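Local coordinates for protein putative glycoside hydrolase (Bacteroides thetaiotaomicron VPI-5482, PDB 3HBZ) that binds calcium and sodium ions and may act in carbohydrate metabolism, possibly as a glycoside hydrolase, at residues N7-I12 with W83-T88; S14-G19 with A47-L52; H69-Y74 with T88-D93. All coordinates share one frame; numbering follows the deposited sequence.

In the fold
The three contacts belong to one beta-rich N-terminal region, which probably forms a small domain, all on the same side of the chain's centre. Contact 1 lays the loop before strand 12-16 against strand 84-92 and carries a calcium and a sodium ion; contact 3 follows the same strand onward, shares Thr-88, and pairs it with strand 72-77. Their centres are about 17 Å apart. Contact 2 joins strands 12-16 and 49-52 into a separate two-stranded sheet, its centre about 16 Å from contact 1 and about 13 Å from contact 3. Phe-50 touches both other contacts: CD1 lies 3.7 Å from Ile-12 CG2, and CE2 reaches the mixed sheet 3.5 Å from Tyr-74 CE2.

Contact 1: residues N7-I12 with W83-T88. With NA (sodium ion), chain E; CA (calcium ion), chain C; CAC (cacodylate ion), chain F.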
loop_
_atom_site.group_PDB
_atom_site.type_symbol
_atom_site.label_atom_id
_atom_site.label_comp_id
_atom_site.label_asym_id
_atom_site.label_seq_id
_atom_site.Cartn_x
_atom_site.Cartn_y
_atom_site.Cartn_z
ATOM N N ASN A 7 -14.731 -22.182 1.181
ATOM C CA ASN A 7 -13.891 -21.162 1.875
ATOM C C ASN A 7 -14.287 -20.804 3.360
ATOM O O ASN A 7 -13.769 -19.827 3.924
ATOM C CB ASN A 7 -13.678 -19.899 0.976
ATOM C CG ASN A 7 -14.617 -18.703 1.314
ATOM O OD1 ASN A 7 -14.141 -17.579 1.497
ATOM N ND2 ASN A 7 -15.931 -18.937 1.364
ATOM N N ALA A 8 -15.143 -21.617 3.998
ATOM C CA ALA A 8 -15.563 -21.390 5.388
ATOM C C ALA A 8 -16.151 -19.979 5.553
ATOM O O ALA A 8 -17.347 -19.779 5.337
ATOM C CB ALA A 8 -14.407 -21.644 6.386
ATOM N N GLU A 9 -15.304 -19.016 5.895
ATOM C CA GLU A 9 -15.734 -17.647 6.206
ATOM C C GLU A 9 -16.348 -16.908 4.971
ATOM O O GLU A 9 -15.849 -17.022 3.856
ATOM C CB GLU A 9 -14.537 -16.844 6.741
ATOM C CG GLU A 9 -14.761 -16.152 8.060
ATOM C CD GLU A 9 -13.960 -16.735 9.220
ATOM O OE1 GLU A 9 -13.855 -17.975 9.307
ATOM O OE2 GLU A 9 -13.463 -15.946 10.069
ATOM N N ALA A 10 -17.429 -16.161 5.204
ATOM C CA ALA A 10 -18.036 -15.386 4.205
ATOM C C ALA A 10 -17.584 -13.898 4.217
ATOM O O ALA A 10 -17.313 -13.261 5.249
ATOM C CB ALA A 10 -19.507 -15.522 4.292
ATOM N N ASP A 11 -17.452 -13.387 3.011
ATOM C CA ASP A 11 -16.790 -12.142 2.767
ATOM C C ASP A 11 -17.755 -11.070 2.315
ATOM O O ASP A 11 -18.787 -11.343 1.702
ATOM C CB ASP A 11 -15.744 -12.340 1.685
ATOM C CG ASP A 11 -14.706 -13.382 2.071
ATOM O OD1 ASP A 11 -14.258 -13.435 3.232
ATOM O OD2 ASP A 11 -14.363 -14.182 1.227
ATOM N N ILE A 12 -17.357 -9.835 2.575
ATOM C CA ILE A 12 -17.832 -8.698 1.817
ATOM C C ILE A 12 -17.024 -8.671 0.549
ATOM O O ILE A 12 -15.816 -8.577 0.615
ATOM C CB ILE A 12 -17.604 -7.390 2.573
ATOM C CG1 ILE A 12 -18.501 -7.353 3.836
ATOM C CG2 ILE A 12 -17.926 -6.204 1.682
ATOM C CD1 ILE A 12 -18.268 -6.108 4.744
ATOM N N TRP A 83 -19.776 -19.931 10.709
ATOM C CA TRP A 83 -18.646 -19.069 10.385
ATOM C C TRP A 83 -19.090 -17.619 10.344
ATOM O O TRP A 83 -20.081 -17.294 9.706
ATOM C CB TRP A 83 -18.003 -19.450 9.032
ATOM C CG TRP A 83 -17.454 -20.821 9.017
ATOM C CD1 TRP A 83 -18.026 -21.908 8.434
ATOM C CD2 TRP A 83 -16.250 -21.293 9.652
ATOM N NE1 TRP A 83 -17.263 -23.038 8.663
ATOM C CE2 TRP A 83 -16.171 -22.688 9.414
ATOM C CE3 TRP A 83 -15.238 -20.676 10.390
ATOM C CZ2 TRP A 83 -15.094 -23.456 9.834
ATOM C CZ3 TRP A 83 -14.188 -21.438 10.833
ATOM C CH2 TRP A 83 -14.114 -22.822 10.560
ATOM N N LYS A 84 -18.343 -16.752 11.021
ATOM C CA LYS A 84 -18.636 -15.304 11.071
ATOM C C LYS A 84 -17.336 -14.526 10.868
ATOM O O LYS A 84 -16.267 -15.027 11.146
ATOM C CB LYS A 84 -19.244 -14.900 12.420
ATOM C CG LYS A 84 -20.529 -15.627 12.769
ATOM C CD LYS A 84 -21.072 -15.169 14.137
ATOM C CE LYS A 84 -22.635 -15.344 14.201
ATOM N NZ LYS A 84 -23.124 -14.953 15.548
ATOM N N LYS A 85 -17.410 -13.319 10.352
ATOM C CA LYS A 85 -16.221 -12.504 10.253
ATOM C C LYS A 85 -16.623 -11.083 10.552
ATOM O O LYS A 85 -17.603 -10.609 10.006
ATOM C CB LYS A 85 -15.618 -12.565 8.829
ATOM C CG LYS A 85 -14.114 -12.457 8.837
ATOM C CD LYS A 85 -13.473 -11.881 7.550
ATOM C CE LYS A 85 -13.911 -12.541 6.280
ATOM N NZ LYS A 85 -12.887 -12.303 5.191
ATOM N N LYS A 86 -15.816 -10.386 11.330
ATOM C CA LYS A 86 -16.052 -8.989 11.608
ATOM C C LYS A 86 -15.206 -8.143 10.689
ATOM O O LYS A 86 -14.017 -8.393 10.528
ATOM C CB LYS A 86 -15.679 -8.685 13.078
ATOM C CG LYS A 86 -16.554 -7.676 13.757
ATOM C CD LYS A 86 -16.608 -7.910 15.319
ATOM C CE LYS A 86 -15.234 -7.755 15.997
ATOM N NZ LYS A 86 -15.239 -7.962 17.508
ATOM N N TYR A 87 -15.824 -7.135 10.095
ATOM C CA TYR A 87 -15.120 -6.141 9.319
ATOM C C TYR A 87 -15.228 -4.807 10.020
ATOM O O TYR A 87 -16.301 -4.488 10.537
ATOM C CB TYR A 87 -15.764 -6.002 7.954
ATOM C CG TYR A 87 -15.457 -7.080 6.945
ATOM C CD1 TYR A 87 -16.185 -8.251 6.906
ATOM C CD2 TYR A 87 -14.506 -6.873 5.949
ATOM C CE1 TYR A 87 -15.928 -9.216 5.950
ATOM C CE2 TYR A 87 -14.255 -7.825 4.977
ATOM C CZ TYR A 87 -14.992 -8.975 4.962
ATOM O OH TYR A 87 -14.728 -9.942 4.033
ATOM N N THR A 88 -14.127 -4.054 10.023
ATOM C CA THR A 88 -14.076 -2.659 10.392
ATOM C C THR A 88 -14.130 -1.797 9.140
ATOM O O THR A 88 -13.256 -1.849 8.285
ATOM C CB THR A 88 -12.785 -2.335 11.162
ATOM O OG1 THR A 88 -12.726 -3.145 12.342
ATOM C CG2 THR A 88 -12.703 -0.843 11.572
HETATM NA NA NA E . -13.215 -15.737 3.135
HETATM CA CA CA C . -14.633 -15.871 12.497
HETATM AS AS CAC F . -16.410 -18.345 14.200
HETATM O O1 CAC F . -15.911 -17.539 12.730
HETATM O O2 CAC F . -17.684 -17.585 15.111
HETATM C C1 CAC F . -16.770 -20.192 13.696
HETATM C C2 CAC F . -14.882 -18.337 15.443
HETATM O O HOH W 1 -11.712 -14.753 5.124
HETATM O O HOH W 2 -15.623 -14.928 14.564
HETATM O O HOH W 3 -13.111 -14.196 11.919
HETATM O O HOH W 4 -11.919 -14.691 1.854
#
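Lys-85 and Asp-11 meet through a salt bridge in which NZ approaches OD1 at 2.6 Å, on the anti side of the carboxylate and 27° out of its plane. The lysine chain is bent at its third torsion (chi3 -51°, which places CE), and four oxygens surround NZ and must share its three hydrogens: Asp-11 OD1, Tyr-87 OH, a water and Asn-30 O. That water, both oxygens of Asp-11 and Asn-7 OD1 bind the sodium ion, so the loop holds this metal and Lys-85 is linked to it through the shared carboxylate and water; the two positive charges would probably hold the carboxylate ionised.

Glu-9 crosses Lys-85 at about a right angle and reaches the calcium ion through OE2 at 2.7 Å. Lys-84 O is a closer ligand at 2.3 Å, so the calcium bridges loop and strand; two waters and a cacodylate oxygen, probably from the crystallisation liquor, bind the same ion. The other carboxylate oxygen of Glu-9, OE1, comes within 3.2 Å of Trp-83 CE3, the carboxylate and indole planes 27° apart. Over one face of that indole sits Ala-8 CB, 3.7 Å from the centroid of the five-membered ring, a CH-pi contact.

At the far end Ile-12 and Tyr-87 slide past each other in opposite directions. Ile-12 CD1 lies over one face of the phenol ring, 3.8 Å from its centroid and offset toward the rim, while Ile-12 N donates to Tyr-87 OH at 3.0 Å. The buried hydroxyl lies within hydrogen-bonding reach of both this N-H and the lysine ammonium.

Strand 84-92 runs between strands 32-36 and 72-77 in a mixed sheet, and Ile-12 extends to Val-76 of strand 72-77 and to Phe-50 and Leu-52 of strand 49-52.

Contact 2: residues S14-G19 with A47-L52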
loop_
_atom_site.group_PDB
_atom_site.type_symbol
_atom_site.label_atom_id
_atom_site.label_comp_id
_atom_site.label_asym_id
_atom_site.label_seq_id
_atom_site.Cartn_x
_atom_site.Cartn_y
_atom_site.Cartn_z
ATOM N N SER A 14 -17.817 -6.497 -2.187
ATOM C CA SER A 14 -17.758 -5.127 -2.734
ATOM C C SER A 14 -18.458 -4.171 -1.821
ATOM O O SER A 14 -19.248 -4.584 -0.979
ATOM C CB SER A 14 -18.393 -5.032 -4.154
ATOM O OG SER A 14 -19.831 -5.129 -4.121
ATOM N N CYS A 15 -18.188 -2.890 -2.033
ATOM C CA CYS A 15 -18.776 -1.807 -1.225
ATOM C C CYS A 15 -19.024 -0.638 -2.107
ATOM O O CYS A 15 -18.154 -0.293 -2.897
ATOM C CB CYS A 15 -17.783 -1.367 -0.160
ATOM S SG CYS A 15 -18.385 -0.135 0.955
ATOM N N ARG A 16 -20.183 0.005 -1.965
ATOM C CA ARG A 16 -20.412 1.262 -2.625
ATOM C C ARG A 16 -21.332 2.133 -1.792
ATOM O O ARG A 16 -21.919 1.639 -0.825
ATOM C CB ARG A 16 -20.941 1.044 -4.026
ATOM C CG ARG A 16 -22.373 0.698 -4.095
ATOM C CD ARG A 16 -22.738 0.333 -5.506
ATOM N NE ARG A 16 -24.187 0.324 -5.655
ATOM C CZ ARG A 16 -24.941 1.371 -5.987
ATOM N NH1 ARG A 16 -24.409 2.566 -6.241
ATOM N NH2 ARG A 16 -26.252 1.207 -6.069
ATOM N N LEU A 17 -21.366 3.433 -2.124
ATOM C CA LEU A 17 -22.202 4.419 -1.447
ATOM C C LEU A 17 -23.142 5.068 -2.476
ATOM O O LEU A 17 -22.759 5.988 -3.204
ATOM C CB LEU A 17 -21.359 5.498 -0.803
ATOM C CG LEU A 17 -20.487 5.233 0.414
ATOM C CD1 LEU A 17 -19.689 6.532 0.717
ATOM C CD2 LEU A 17 -21.332 4.805 1.601
ATOM N N PRO A 18 -24.374 4.578 -2.558
ATOM C CA PRO A 18 -25.327 5.120 -3.534
ATOM C C PRO A 18 -25.477 6.639 -3.361
ATOM O O PRO A 18 -25.580 7.117 -2.248
ATOM C CB PRO A 18 -26.645 4.398 -3.182
ATOM C CG PRO A 18 -26.260 3.156 -2.500
ATOM C CD PRO A 18 -24.931 3.443 -1.794
ATOM N N GLY A 19 -25.428 7.381 -4.450
ATOM C CA GLY A 19 -25.531 8.849 -4.391
ATOM C C GLY A 19 -24.346 9.671 -3.882
ATOM O O GLY A 19 -24.449 10.891 -3.848
ATOM N N ALA A 47 -24.548 5.250 4.128
ATOM C CA ALA A 47 -25.269 3.990 4.118
ATOM C C ALA A 47 -24.620 3.051 3.094
ATOM O O ALA A 47 -25.194 2.770 2.040
ATOM C CB ALA A 47 -26.795 4.249 3.786
ATOM N N PRO A 48 -23.410 2.575 3.398
ATOM C CA PRO A 48 -22.721 1.640 2.510
ATOM C C PRO A 48 -23.580 0.417 2.143
ATOM O O PRO A 48 -24.290 -0.159 3.008
ATOM C CB PRO A 48 -21.479 1.217 3.319
ATOM C CG PRO A 48 -21.406 2.128 4.526
ATOM C CD PRO A 48 -22.718 2.771 4.691
ATOM N N GLU A 49 -23.536 0.038 0.871
ATOM C CA GLU A 49 -24.170 -1.202 0.394
ATOM C C GLU A 49 -23.121 -2.195 -0.083
ATOM O O GLU A 49 -22.131 -1.806 -0.715
ATOM C CB GLU A 49 -25.158 -0.928 -0.729
ATOM C CG GLU A 49 -26.358 -0.236 -0.220
ATOM C CD GLU A 49 -27.328 0.112 -1.308
ATOM O OE1 GLU A 49 -27.107 -0.326 -2.465
ATOM O OE2 GLU A 49 -28.282 0.846 -0.980
ATOM N N PHE A 50 -23.325 -3.465 0.257
ATOM C CA PHE A 50 -22.317 -4.486 0.038
ATOM C C PHE A 50 -22.862 -5.576 -0.893
ATOM O O PHE A 50 -24.088 -5.781 -1.011
ATOM C CB PHE A 50 -21.876 -5.126 1.366
ATOM C CG PHE A 50 -21.525 -4.130 2.431
ATOM C CD1 PHE A 50 -20.302 -3.466 2.403
ATOM C CD2 PHE A 50 -22.453 -3.767 3.405
ATOM C CE1 PHE A 50 -19.982 -2.499 3.367
ATOM C CE2 PHE A 50 -22.127 -2.825 4.387
ATOM C CZ PHE A 50 -20.884 -2.199 4.373
ATOM N N THR A 51 -21.946 -6.270 -1.554
ATOM C CA THR A 51 -22.244 -7.586 -2.045
ATOM C C THR A 51 -21.524 -8.563 -1.123
ATOM O O THR A 51 -20.496 -8.214 -0.513
ATOM C CB THR A 51 -21.858 -7.784 -3.512
ATOM O OG1 THR A 51 -20.447 -7.574 -3.657
ATOM C CG2 THR A 51 -22.668 -6.824 -4.443
ATOM N N LEU A 52 -22.088 -9.772 -1.008
ATOM C CA LEU A 52 -21.608 -10.793 -0.093
ATOM C C LEU A 52 -21.461 -12.113 -0.782
ATOM O O LEU A 52 -22.032 -12.367 -1.854
ATOM C CB LEU A 52 -22.590 -11.006 1.075
ATOM C CG LEU A 52 -22.996 -9.832 1.973
ATOM C CD1 LEU A 52 -24.171 -10.287 2.912
ATOM C CD2 LEU A 52 -21.772 -9.238 2.739
HETATM O O HOH W 5 -21.713 -2.981 -3.422
#
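Ser-14 OG and Thr-51 OG1 share a hydrogen bond of 2.6 Å in which either may be the donor. Each hydroxyl stands between its own backbone N and carbonyl carbon (chi1 73° and 60°), and the two meet on one face of the strand pair. Ser-14 O accepts the N-H of Thr-51 at 3.2 Å. Farther along, Arg-16 N donates to Glu-49 O, and Glu-49 N returns a bond to Arg-16 O at 2.8 Å.

The same face carries Arg-16 and Glu-49, side by side and pointing the same way, their guanidinium and carboxylate planes 87° apart. Arg-16 NH2 is 4.0 Å from Glu-49 OE1, beyond a salt bridge; the charges probably attract, although no N-H points at the oxygen. Pro-18 CG packs 3.4 Å from Glu-49 OE2 and also lies over one face of the guanidinium, offset toward its rim. An alanine at Glu-49 would probably leave the arginine charge without this nearby counter-charge and deprive Pro-18 CG of its carboxylate neighbour.

On the opposite face Cys-15 SG approaches Phe-50 CE1 at 3.7 Å, an oblique sulfur-aromatic contact. Beyond the strands, Leu-17 CD2 rests against the Pro-48 ring. One water spans Ser-14 OG and Glu-49 O.

Around this layer, Ile-35 backs Cys-15 and Leu-17, while Phe-50 packs on Ile-33 and meets Tyr-74 edge-to-face. Two antiparallel strands thus form a small sheet whose apolar face packs on the mixed sheet containing strand 32-36, as in a beta sandwich.

Contact 3: residues H69-Y74 with T88-D93; sequences HSPQQY and TVSVID
Pro-71 meets Thr-88 and Ser-90 where the two strands of a beta hairpin, 72-77 and 84-92, pair antiparallel. The ring of Pro-71 meets the neighbouring strand through CB, 3.6 Å from Thr-88 CG2 and 3.3 Å from Ser-90 OG. Its CA also makes a strongly bent CA-H...O contact with Val-89 O.

Gln-72 supplies the reciprocal backbone bonds. Its N donates to Val-89 O at 2.9 Å, with an N-H...O angle of 172°, and its O accepts Val-89 N at 2.8 Å. These make Gln-72 and Val-89 an antiparallel hydrogen-bonded pair. The glutamine side chain turns back at its second torsion (chi2 -64°, which places CD), and NE2 donates to Ser-70 O at 3.1 Å. The acceptor lies near the amide plane of Gln-72, whereas the donor stands above the carbonyl plane of Ser-70; the bond ties the end of the side chain back to the loop that precedes its strand.

Gln-73 and Thr-88 form the following non-hydrogen-bonded pair. Their side chains share a face and come together loosely, CG of the glutamine at 4.2 Å from Thr-88 OG1.

Tyr-74 returns to the side occupied by Val-89. Its hydroxyl reaches Pro-48, in the loop leading into strand 49-52, and Arg-66 adds a cation-pi contact. Val-89 in turn reaches Ile-33 and Ile-35 of strand 32-36, on the other side of strand 84-92. Within the hairpin, the aromatic ring and the valine cross at a slant, with Tyr-74 CD1 3.7 Å from the methyl carbon Val-89 CG2.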
loop_
_atom_site.group_PDB
_atom_site.type_symbol
_atom_site.label_atom_id
_atom_site.label_comp_id
_atom_site.label_asym_id
_atom_site.label_seq_id
_atom_site.Cartn_x
_atom_site.Cartn_y
_atom_site.Cartn_z
ATOM N N HIS A 69 -17.870 9.120 11.508
ATOM C CA HIS A 69 -16.862 9.860 12.246
ATOM C C HIS A 69 -15.840 8.912 12.918
ATOM O O HIS A 69 -14.649 9.222 12.955
ATOM C CB HIS A 69 -17.521 10.811 13.223
ATOM C CG HIS A 69 -17.983 12.074 12.573
ATOM N ND1 HIS A 69 -19.281 12.262 12.146
ATOM C CD2 HIS A 69 -17.299 13.190 12.218
ATOM C CE1 HIS A 69 -19.382 13.459 11.589
ATOM N NE2 HIS A 69 -18.196 14.043 11.623
ATOM N N SER A 70 -16.312 7.760 13.401
ATOM C CA SER A 70 -15.442 6.678 13.846
ATOM C C SER A 70 -15.745 5.445 13.044
ATOM O O SER A 70 -16.866 5.284 12.570
ATOM C CB SER A 70 -15.679 6.336 15.304
ATOM O OG SER A 70 -15.171 7.343 16.115
ATOM N N PRO A 71 -14.757 4.549 12.902
ATOM C CA PRO A 71 -15.006 3.350 12.103
ATOM C C PRO A 71 -16.110 2.518 12.726
ATOM O O PRO A 71 -16.270 2.538 13.936
ATOM C CB PRO A 71 -13.677 2.593 12.165
ATOM C CG PRO A 71 -12.648 3.644 12.449
ATOM C CD PRO A 71 -13.361 4.601 13.384
ATOM N N GLN A 72 -16.856 1.818 11.887
ATOM C CA GLN A 72 -18.035 1.088 12.290
ATOM C C GLN A 72 -17.816 -0.356 11.920
ATOM O O GLN A 72 -17.261 -0.637 10.850
ATOM C CB GLN A 72 -19.249 1.615 11.507
ATOM C CG GLN A 72 -19.585 3.048 11.804
ATOM C CD GLN A 72 -20.008 3.228 13.242
ATOM O OE1 GLN A 72 -20.871 2.524 13.736
ATOM N NE2 GLN A 72 -19.379 4.154 13.918
ATOM N N GLN A 73 -18.237 -1.260 12.796
ATOM C CA GLN A 73 -18.071 -2.693 12.576
ATOM C C GLN A 73 -19.351 -3.365 12.069
ATOM O O GLN A 73 -20.460 -3.056 12.508
ATOM C CB GLN A 73 -17.665 -3.402 13.871
ATOM C CG GLN A 73 -16.311 -2.967 14.435
ATOM C CD GLN A 73 -15.808 -3.910 15.489
ATOM O OE1 GLN A 73 -16.457 -4.905 15.803
ATOM N NE2 GLN A 73 -14.642 -3.620 16.032
ATOM N N TYR A 74 -19.168 -4.307 11.159
ATOM C CA TYR A 74 -20.211 -5.177 10.674
ATOM C C TYR A 74 -19.770 -6.622 10.818
ATOM O O TYR A 74 -18.597 -6.938 10.638
ATOM C CB TYR A 74 -20.454 -4.962 9.171
ATOM C CG TYR A 74 -20.935 -3.575 8.733
ATOM C CD1 TYR A 74 -20.083 -2.486 8.732
ATOM C CD2 TYR A 74 -22.230 -3.376 8.260
ATOM C CE1 TYR A 74 -20.506 -1.227 8.278
ATOM C CE2 TYR A 74 -22.665 -2.128 7.819
ATOM C CZ TYR A 74 -21.796 -1.060 7.818
ATOM O OH TYR A 74 -22.214 0.168 7.393
ATOM N N THR A 88 -14.127 -4.054 10.023
ATOM C CA THR A 88 -14.076 -2.659 10.392
ATOM C C THR A 88 -14.130 -1.797 9.140
ATOM O O THR A 88 -13.256 -1.849 8.285
ATOM C CB THR A 88 -12.785 -2.335 11.162
ATOM O OG1 THR A 88 -12.726 -3.145 12.342
ATOM C CG2 THR A 88 -12.703 -0.843 11.572
ATOM N N VAL A 89 -15.151 -0.954 9.057
ATOM C CA VAL A 89 -15.369 -0.135 7.888
ATOM C C VAL A 89 -15.168 1.322 8.272
ATOM O O VAL A 89 -15.835 1.830 9.185
ATOM C CB VAL A 89 -16.762 -0.351 7.324
ATOM C CG1 VAL A 89 -17.043 0.603 6.093
ATOM C CG2 VAL A 89 -16.942 -1.859 6.927
ATOM N N SER A 90 -14.221 1.951 7.581
ATOM C CA SER A 90 -13.781 3.294 7.847
ATOM C C SER A 90 -14.007 4.144 6.604
ATOM O O SER A 90 -13.915 3.645 5.450
ATOM C CB SER A 90 -12.283 3.292 8.183
ATOM O OG SER A 90 -11.986 2.557 9.348
ATOM N N VAL A 91 -14.300 5.414 6.842
ATOM C CA VAL A 91 -14.431 6.411 5.773
ATOM C C VAL A 91 -13.341 7.467 5.942
ATOM O O VAL A 91 -13.178 8.014 7.020
ATOM C CB VAL A 91 -15.830 7.091 5.779
ATOM C CG1 VAL A 91 -15.877 8.245 4.751
ATOM C CG2 VAL A 91 -16.908 6.043 5.428
ATOM N N ILE A 92 -12.599 7.706 4.872
ATOM C CA ILE A 92 -11.545 8.714 4.823
ATOM C C ILE A 92 -12.118 9.892 4.052
ATOM O O ILE A 92 -12.447 9.758 2.873
ATOM C CB ILE A 92 -10.298 8.195 4.061
ATOM C CG1 ILE A 92 -9.797 6.845 4.614
ATOM C CG2 ILE A 92 -9.212 9.223 4.087
ATOM C CD1 ILE A 92 -9.349 6.944 6.004
ATOM N N ASP A 93 -12.283 11.019 4.721
ATOM C CA ASP A 93 -12.855 12.217 4.093
ATOM C C ASP A 93 -11.880 13.396 4.089
ATOM O O ASP A 93 -12.308 14.540 4.028
ATOM C CB ASP A 93 -14.153 12.648 4.817
ATOM C CG ASP A 93 -13.900 13.082 6.255
ATOM O OD1 ASP A 93 -12.918 12.586 6.855
ATOM O OD2 ASP A 93 -14.667 13.912 6.782
#